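Local coordinates for protein titin (PDB 3LCY) that probably serves as a giant scaffold of the muscle sarcomere, to whose A-band part these two tandem immunoglobulin domains belong, at residues Gly129-Gly140 with Ala172-Phe183. Residues are numbered along the deposited sequence; the frame is centred on the assembly and turned at random.
Sequences GRPVPAMTWFHG and AGKYKVQLSNVF
With CG swung anti to its backbone N (chi1 -177°), H139 lays its imidazole over one face of the Y175 ring, whose CG, anti to the carbonyl carbon (chi1 -74°), brings the phenol across to meet it. The two rings form an offset stack, centroids 4.2 Å apart and planes 17° from parallel, and the Y175 hydroxyl lies above the imidazole centre. H139 NE2 donates to A172 O at 3.0 Å; the acceptor lies in the ring plane, but the donor sits well above the carbonyl plane. This bond and the stack together fix the rotation of the imidazole, while Y175 OH bonds to H171 O. On the same face of the sheet, V177 sets CB over the six-membered ring of W137, 3.7 Å from its centroid, in a CH-pi contact, and W137 NE1 is taken up by T159 OG1. The other face carries F138 beside K176, with K176 CD 3.9 Å from F138 CD2; the ammonium lies too far from the ring for more than a weak cation-pi attraction. Between the faces, paired backbone bonds link A134 with S180, T136 with Q178 and F138 with K176, the straightest being Q178 N to T136 O at 2.7 Å. Strands 134-139 and 173-180 thus form an antiparallel ladder, with W137 and Y175 packing toward strand 158-163 of the opposing sheet, as the C and F strands do in the I-set immunoglobulin beta-sandwich.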
ATOM      1  N   GLY A 129      -7.189   1.375   2.101  1.00 19.77           N
ATOM      2  CA  GLY A 129      -7.411   2.785   1.916  1.00 19.82           C
ATOM      3  C   GLY A 129      -6.231   3.564   1.397  1.00 22.58           C
ATOM      4  O   GLY A 129      -5.223   3.569   1.993  1.00 23.09           O
ATOM      5  N   ARG A 130      -6.373   4.244   0.269  1.00 23.95           N
ATOM      6  CA  ARG A 130      -5.278   5.054  -0.258  1.00 22.00           C
ATOM      7  C   ARG A 130      -5.812   6.435  -0.612  1.00 23.41           C
ATOM      8  O   ARG A 130      -6.839   6.533  -1.255  1.00 27.17           O
ATOM      9  CB  ARG A 130      -4.617   4.389  -1.461  1.00 22.41           C
ATOM     10  CG  ARG A 130      -3.723   3.221  -1.100  1.00 23.84           C
ATOM     11  CD  ARG A 130      -2.756   3.576   0.016  1.00 22.57           C
ATOM     12  NE  ARG A 130      -1.808   2.500   0.282  1.00 22.06           N
ATOM     13  CZ  ARG A 130      -1.836   1.717   1.351  1.00 19.02           C
ATOM     14  NH1 ARG A 130      -2.762   1.885   2.273  1.00 18.14           N
ATOM     15  NH2 ARG A 130      -0.931   0.766   1.495  1.00 19.72           N
ATOM     16  N   PRO A 131      -5.152   7.507  -0.194  1.00 26.13           N
ATOM     17  CA  PRO A 131      -3.911   7.501   0.584  1.00 28.57           C
ATOM     18  C   PRO A 131      -4.142   7.005   1.998  1.00 28.16           C
ATOM     19  O   PRO A 131      -5.282   6.942   2.436  1.00 30.34           O
ATOM     20  CB  PRO A 131      -3.536   8.981   0.628  1.00 31.47           C
ATOM     21  CG  PRO A 131      -4.810   9.694   0.418  1.00 29.53           C
ATOM     22  CD  PRO A 131      -5.550   8.870  -0.565  1.00 26.71           C
ATOM     23  N   VAL A 132      -3.079   6.655   2.707  1.00 23.54           N
ATOM     24  CA  VAL A 132      -3.255   6.136   4.046  1.00 20.59           C
ATOM     25  C   VAL A 132      -4.131   7.096   4.824  1.00 22.95           C
ATOM     26  O   VAL A 132      -3.887   8.293   4.893  1.00 24.68           O
ATOM     27  CB  VAL A 132      -1.895   5.983   4.732  1.00 20.34           C
ATOM     28  CG1 VAL A 132      -2.046   5.401   6.114  1.00 18.30           C
ATOM     29  CG2 VAL A 132      -0.995   5.128   3.886  1.00 19.14           C
ATOM     30  N   PRO A 133      -5.172   6.523   5.408  1.00 23.04           N
ATOM     31  CA  PRO A 133      -6.181   7.246   6.178  1.00 20.68           C
ATOM     32  C   PRO A 133      -5.854   7.550   7.620  1.00 20.28           C
ATOM     33  O   PRO A 133      -5.033   6.887   8.232  1.00 19.53           O
ATOM     34  CB  PRO A 133      -7.359   6.284   6.147  1.00 18.48           C
ATOM     35  CG  PRO A 133      -6.730   4.955   6.133  1.00 18.95           C
ATOM     36  CD  PRO A 133      -5.443   5.079   5.374  1.00 19.78           C
ATOM     37  N   ALA A 134      -6.521   8.559   8.161  1.00 21.04           N
ATOM     38  CA  ALA A 134      -6.327   8.905   9.544  1.00 22.21           C
ATOM     39  C   ALA A 134      -7.030   7.756  10.241  1.00 23.87           C
ATOM     40  O   ALA A 134      -8.158   7.420   9.907  1.00 27.25           O
ATOM     41  CB  ALA A 134      -6.995  10.208   9.853  1.00 22.45           C
ATOM     42  N   MET A 135      -6.365   7.152  11.211  1.00 23.55           N
ATOM     43  CA  MET A 135      -6.920   6.024  11.929  1.00 25.41           C
ATOM     44  C   MET A 135      -7.184   6.411  13.368  1.00 25.95           C
ATOM     45  O   MET A 135      -6.353   7.042  14.007  1.00 29.36           O
ATOM     46  CB  MET A 135      -5.975   4.827  11.828  1.00 28.14           C
ATOM     47  CG  MET A 135      -5.844   4.295  10.408  1.00 30.22           C
ATOM     48  SD  MET A 135      -4.575   3.049  10.137  1.00 38.55           S
ATOM     49  CE  MET A 135      -3.150   4.051   9.789  1.00 17.12           C
ATOM     50  N   THR A 136      -8.355   6.050  13.874  1.00 22.78           N
ATOM     51  CA  THR A 136      -8.699   6.407  15.246  1.00 25.92           C
ATOM     52  C   THR A 136      -9.404   5.270  15.986  1.00 25.47           C
ATOM     53  O   THR A 136     -10.212   4.543  15.406  1.00 23.41           O
ATOM     54  CB  THR A 136      -9.596   7.662  15.288  1.00 27.95           C
ATOM     55  OG1 THR A 136      -8.973   8.731  14.564  1.00 27.08           O
ATOM     56  CG2 THR A 136      -9.829   8.103  16.721  1.00 29.04           C
ATOM     57  N   TRP A 137      -9.096   5.128  17.271  1.00 26.37           N
ATOM     58  CA  TRP A 137      -9.747   4.135  18.118  1.00 23.11           C
ATOM     59  C   TRP A 137     -10.536   4.803  19.237  1.00 19.80           C
ATOM     60  O   TRP A 137     -10.086   5.787  19.826  1.00 19.08           O
ATOM     61  CB  TRP A 137      -8.717   3.174  18.715  1.00 14.42           C
ATOM     62  CG  TRP A 137      -8.251   2.116  17.763  1.00 18.32           C
ATOM     63  CD1 TRP A 137      -7.184   2.186  16.916  1.00 19.09           C
ATOM     64  CD2 TRP A 137      -8.835   0.824  17.565  1.00 19.05           C
ATOM     65  NE1 TRP A 137      -7.067   1.020  16.201  1.00 18.12           N
ATOM     66  CE2 TRP A 137      -8.072   0.165  16.581  1.00 16.84           C
ATOM     67  CE3 TRP A 137      -9.933   0.158  18.121  1.00 20.73           C
ATOM     68  CZ2 TRP A 137      -8.365  -1.121  16.141  1.00 16.07           C
ATOM     69  CZ3 TRP A 137     -10.224  -1.122  17.684  1.00 20.02           C
ATOM     70  CH2 TRP A 137      -9.443  -1.748  16.703  1.00 19.59           C
ATOM     71  N   PHE A 138     -11.716   4.266  19.525  1.00 20.15           N
ATOM     72  CA  PHE A 138     -12.549   4.783  20.603  1.00 20.76           C
ATOM     73  C   PHE A 138     -12.955   3.669  21.559  1.00 24.80           C
ATOM     74  O   PHE A 138     -13.344   2.584  21.130  1.00 27.70           O
ATOM     75  CB  PHE A 138     -13.823   5.428  20.047  1.00 20.89           C
ATOM     76  CG  PHE A 138     -13.576   6.639  19.190  1.00 20.52           C
ATOM     77  CD1 PHE A 138     -13.564   7.909  19.744  1.00 20.98           C
ATOM     78  CD2 PHE A 138     -13.376   6.509  17.826  1.00 21.62           C
ATOM     79  CE1 PHE A 138     -13.346   9.026  18.956  1.00 21.00           C
ATOM     80  CE2 PHE A 138     -13.157   7.619  17.034  1.00 20.87           C
ATOM     81  CZ  PHE A 138     -13.142   8.880  17.600  1.00 21.42           C
ATOM     82  N   HIS A 139     -12.867   3.938  22.855  1.00 27.51           N
ATOM     83  CA  HIS A 139     -13.504   3.074  23.835  1.00 29.19           C
ATOM     84  C   HIS A 139     -14.649   3.856  24.459  1.00 32.69           C
ATOM     85  O   HIS A 139     -14.433   4.733  25.296  1.00 32.93           O
ATOM     86  CB  HIS A 139     -12.515   2.612  24.902  1.00 28.99           C
ATOM     87  CG  HIS A 139     -13.104   1.657  25.893  1.00 29.77           C
ATOM     88  ND1 HIS A 139     -12.791   1.693  27.235  1.00 30.84           N
ATOM     89  CD2 HIS A 139     -13.988   0.642  25.740  1.00 29.12           C
ATOM     90  CE1 HIS A 139     -13.455   0.741  27.865  1.00 30.15           C
ATOM     91  NE2 HIS A 139     -14.188   0.089  26.981  1.00 26.53           N
ATOM     92  N   GLY A 140     -15.868   3.533  24.043  1.00 35.29           N
ATOM     93  CA  GLY A 140     -17.023   4.327  24.410  1.00 39.58           C
ATOM     94  C   GLY A 140     -16.958   5.654  23.685  1.00 44.04           C
ATOM     95  O   GLY A 140     -16.954   5.698  22.454  1.00 49.35           O
ATOM     96  N   ALA A 172     -13.687  -3.925  29.188  1.00 34.16           N
ATOM     97  CA  ALA A 172     -14.877  -4.462  28.537  1.00 32.58           C
ATOM     98  C   ALA A 172     -15.710  -3.343  27.917  1.00 33.79           C
ATOM     99  O   ALA A 172     -15.629  -2.192  28.345  1.00 32.83           O
ATOM    100  CB  ALA A 172     -15.709  -5.266  29.522  1.00 26.11           C
ATOM    101  N   GLY A 173     -16.503  -3.682  26.904  1.00 31.85           N
ATOM    102  CA  GLY A 173     -17.376  -2.710  26.270  1.00 33.30           C
ATOM    103  C   GLY A 173     -17.199  -2.592  24.767  1.00 37.18           C
ATOM    104  O   GLY A 173     -16.483  -3.379  24.147  1.00 38.41           O
ATOM    105  N   LYS A 174     -17.862  -1.599  24.182  1.00 40.22           N
ATOM    106  CA  LYS A 174     -17.803  -1.376  22.742  1.00 39.88           C
ATOM    107  C   LYS A 174     -16.604  -0.520  22.340  1.00 35.03           C
ATOM    108  O   LYS A 174     -16.274   0.460  23.010  1.00 32.02           O
ATOM    109  CB  LYS A 174     -19.095  -0.723  22.243  1.00 45.25           C
ATOM    110  CG  LYS A 174     -20.144  -1.691  21.719  1.00 50.62           C
ATOM    111  CD  LYS A 174     -20.933  -2.338  22.843  1.00 55.10           C
ATOM    112  CE  LYS A 174     -22.103  -3.141  22.295  1.00 57.39           C
ATOM    113  NZ  LYS A 174     -22.914  -3.762  23.376  1.00 59.34           N
ATOM    114  N   TYR A 175     -15.959  -0.905  21.244  1.00 32.42           N
ATOM    115  CA  TYR A 175     -14.849  -0.142  20.687  1.00 31.57           C
ATOM    116  C   TYR A 175     -15.160   0.242  19.248  1.00 31.70           C
ATOM    117  O   TYR A 175     -15.759  -0.540  18.510  1.00 33.33           O
ATOM    118  CB  TYR A 175     -13.560  -0.963  20.721  1.00 31.24           C
ATOM    119  CG  TYR A 175     -12.936  -1.102  22.090  1.00 28.11           C
ATOM    120  CD1 TYR A 175     -13.499  -1.930  23.050  1.00 29.86           C
ATOM    121  CD2 TYR A 175     -11.773  -0.416  22.416  1.00 27.21           C
ATOM    122  CE1 TYR A 175     -12.927  -2.066  24.301  1.00 33.42           C
ATOM    123  CE2 TYR A 175     -11.194  -0.544  23.664  1.00 31.32           C
ATOM    124  CZ  TYR A 175     -11.774  -1.372  24.602  1.00 31.80           C
ATOM    125  OH  TYR A 175     -11.202  -1.502  25.846  1.00 29.83           O
ATOM    126  N   LYS A 176     -14.758   1.443  18.846  1.00 29.41           N
ATOM    127  CA  LYS A 176     -14.926   1.860  17.458  1.00 27.98           C
ATOM    128  C   LYS A 176     -13.587   2.174  16.803  1.00 25.66           C
ATOM    129  O   LYS A 176     -12.814   2.990  17.307  1.00 20.53           O
ATOM    130  CB  LYS A 176     -15.845   3.080  17.341  1.00 32.89           C
ATOM    131  CG  LYS A 176     -16.048   3.531  15.895  1.00 37.17           C
ATOM    132  CD  LYS A 176     -16.378   5.012  15.782  1.00 39.75           C
ATOM    133  CE  LYS A 176     -17.787   5.317  16.253  1.00 44.47           C
ATOM    134  NZ  LYS A 176     -18.133   6.753  16.041  1.00 48.67           N
ATOM    135  N   VAL A 177     -13.318   1.520  15.680  1.00 26.12           N
ATOM    136  CA  VAL A 177     -12.150   1.842  14.875  1.00 25.85           C
ATOM    137  C   VAL A 177     -12.593   2.642  13.655  1.00 27.23           C
ATOM    138  O   VAL A 177     -13.482   2.220  12.912  1.00 26.50           O
ATOM    139  CB  VAL A 177     -11.394   0.576  14.434  1.00 25.15           C
ATOM    140  CG1 VAL A 177     -12.349  -0.416  13.789  1.00 24.75           C
ATOM    141  CG2 VAL A 177     -10.266   0.943  13.485  1.00 25.23           C
ATOM    142  N   GLN A 178     -11.992   3.806  13.463  1.00 27.53           N
ATOM    143  CA  GLN A 178     -12.353   4.677  12.360  1.00 23.81           C
ATOM    144  C   GLN A 178     -11.223   4.955  11.384  1.00 24.53           C
ATOM    145  O   GLN A 178     -10.111   5.260  11.781  1.00 26.65           O
ATOM    146  CB  GLN A 178     -12.875   5.993  12.923  1.00 27.38           C
ATOM    147  CG  GLN A 178     -13.782   6.755  11.997  1.00 36.29           C
ATOM    148  CD  GLN A 178     -14.566   7.808  12.724  1.00 40.93           C
ATOM    149  OE1 GLN A 178     -14.000   8.713  13.325  1.00 42.64           O
ATOM    150  NE2 GLN A 178     -15.882   7.695  12.683  1.00 43.68           N
ATOM    151  N   LEU A 179     -11.533   4.852  10.101  1.00 25.13           N
ATOM    152  CA  LEU A 179     -10.567   5.103   9.049  1.00 22.23           C
ATOM    153  C   LEU A 179     -11.083   6.215   8.152  1.00 22.67           C
ATOM    154  O   LEU A 179     -12.208   6.161   7.689  1.00 20.74           O
ATOM    155  CB  LEU A 179     -10.342   3.839   8.227  1.00 25.93           C
ATOM    156  CG  LEU A 179      -9.494   2.730   8.847  1.00 31.13           C
ATOM    157  CD1 LEU A 179      -9.794   2.590  10.311  1.00 30.97           C
ATOM    158  CD2 LEU A 179      -9.751   1.423   8.145  1.00 32.21           C
ATOM    159  N   SER A 180     -10.263   7.225   7.899  1.00 25.32           N
ATOM    160  CA  SER A 180     -10.707   8.307   7.031  1.00 26.53           C
ATOM    161  C   SER A 180      -9.661   8.959   6.140  1.00 26.56           C
ATOM    162  O   SER A 180      -8.538   9.193   6.556  1.00 20.53           O
ATOM    163  CB  SER A 180     -11.326   9.434   7.871  1.00 25.55           C
ATOM    164  OG  SER A 180     -12.383   8.985   8.685  1.00 31.03           O
ATOM    165  N   ASN A 181     -10.068   9.303   4.928  1.00 27.04           N
ATOM    166  CA  ASN A 181      -9.214   9.966   3.951  1.00 21.56           C
ATOM    167  C   ASN A 181     -10.035  10.952   3.118  1.00 26.54           C
ATOM    168  O   ASN A 181     -11.214  11.144   3.378  1.00 27.59           O
ATOM    169  CB  ASN A 181      -8.405   8.979   3.104  1.00 16.87           C
ATOM    170  CG  ASN A 181      -9.237   8.250   2.088  1.00 20.75           C
ATOM    171  OD1 ASN A 181     -10.333   8.660   1.751  1.00 20.83           O
ATOM    172  ND2 ASN A 181      -8.703   7.159   1.580  1.00 14.91           N
ATOM    173  N   VAL A 182      -9.419  11.590   2.135  1.00 29.17           N
ATOM    174  CA  VAL A 182     -10.128  12.562   1.314  1.00 29.08           C
ATOM    175  C   VAL A 182     -11.330  11.934   0.623  1.00 31.49           C
ATOM    176  O   VAL A 182     -12.365  12.563   0.480  1.00 37.22           O
ATOM    177  CB  VAL A 182      -9.207  13.186   0.256  1.00 26.84           C
ATOM    178  CG1 VAL A 182      -8.258  14.160   0.899  1.00 29.77           C
ATOM    179  CG2 VAL A 182      -8.442  12.115  -0.470  1.00 24.18           C
ATOM    180  N   PHE A 183     -11.176  10.698   0.181  1.00 32.38           N
ATOM    181  CA  PHE A 183     -12.243   9.957  -0.484  1.00 32.58           C
ATOM    182  C   PHE A 183     -13.465   9.610   0.381  1.00 33.60           C
ATOM    183  O   PHE A 183     -14.585   9.604  -0.108  1.00 37.95           O
ATOM    184  CB  PHE A 183     -11.666   8.758  -1.218  1.00 32.71           C
ATOM    185  CG  PHE A 183     -10.589   9.137  -2.175  1.00 34.25           C
ATOM    186  CD1 PHE A 183     -10.850  10.033  -3.192  1.00 33.87           C
ATOM    187  CD2 PHE A 183      -9.312   8.641  -2.042  1.00 34.88           C
ATOM    188  CE1 PHE A 183      -9.867  10.405  -4.070  1.00 34.85           C
ATOM    189  CE2 PHE A 183      -8.325   9.013  -2.919  1.00 35.43           C
ATOM    190  CZ  PHE A 183      -8.603   9.897  -3.933  1.00 34.66           C
TER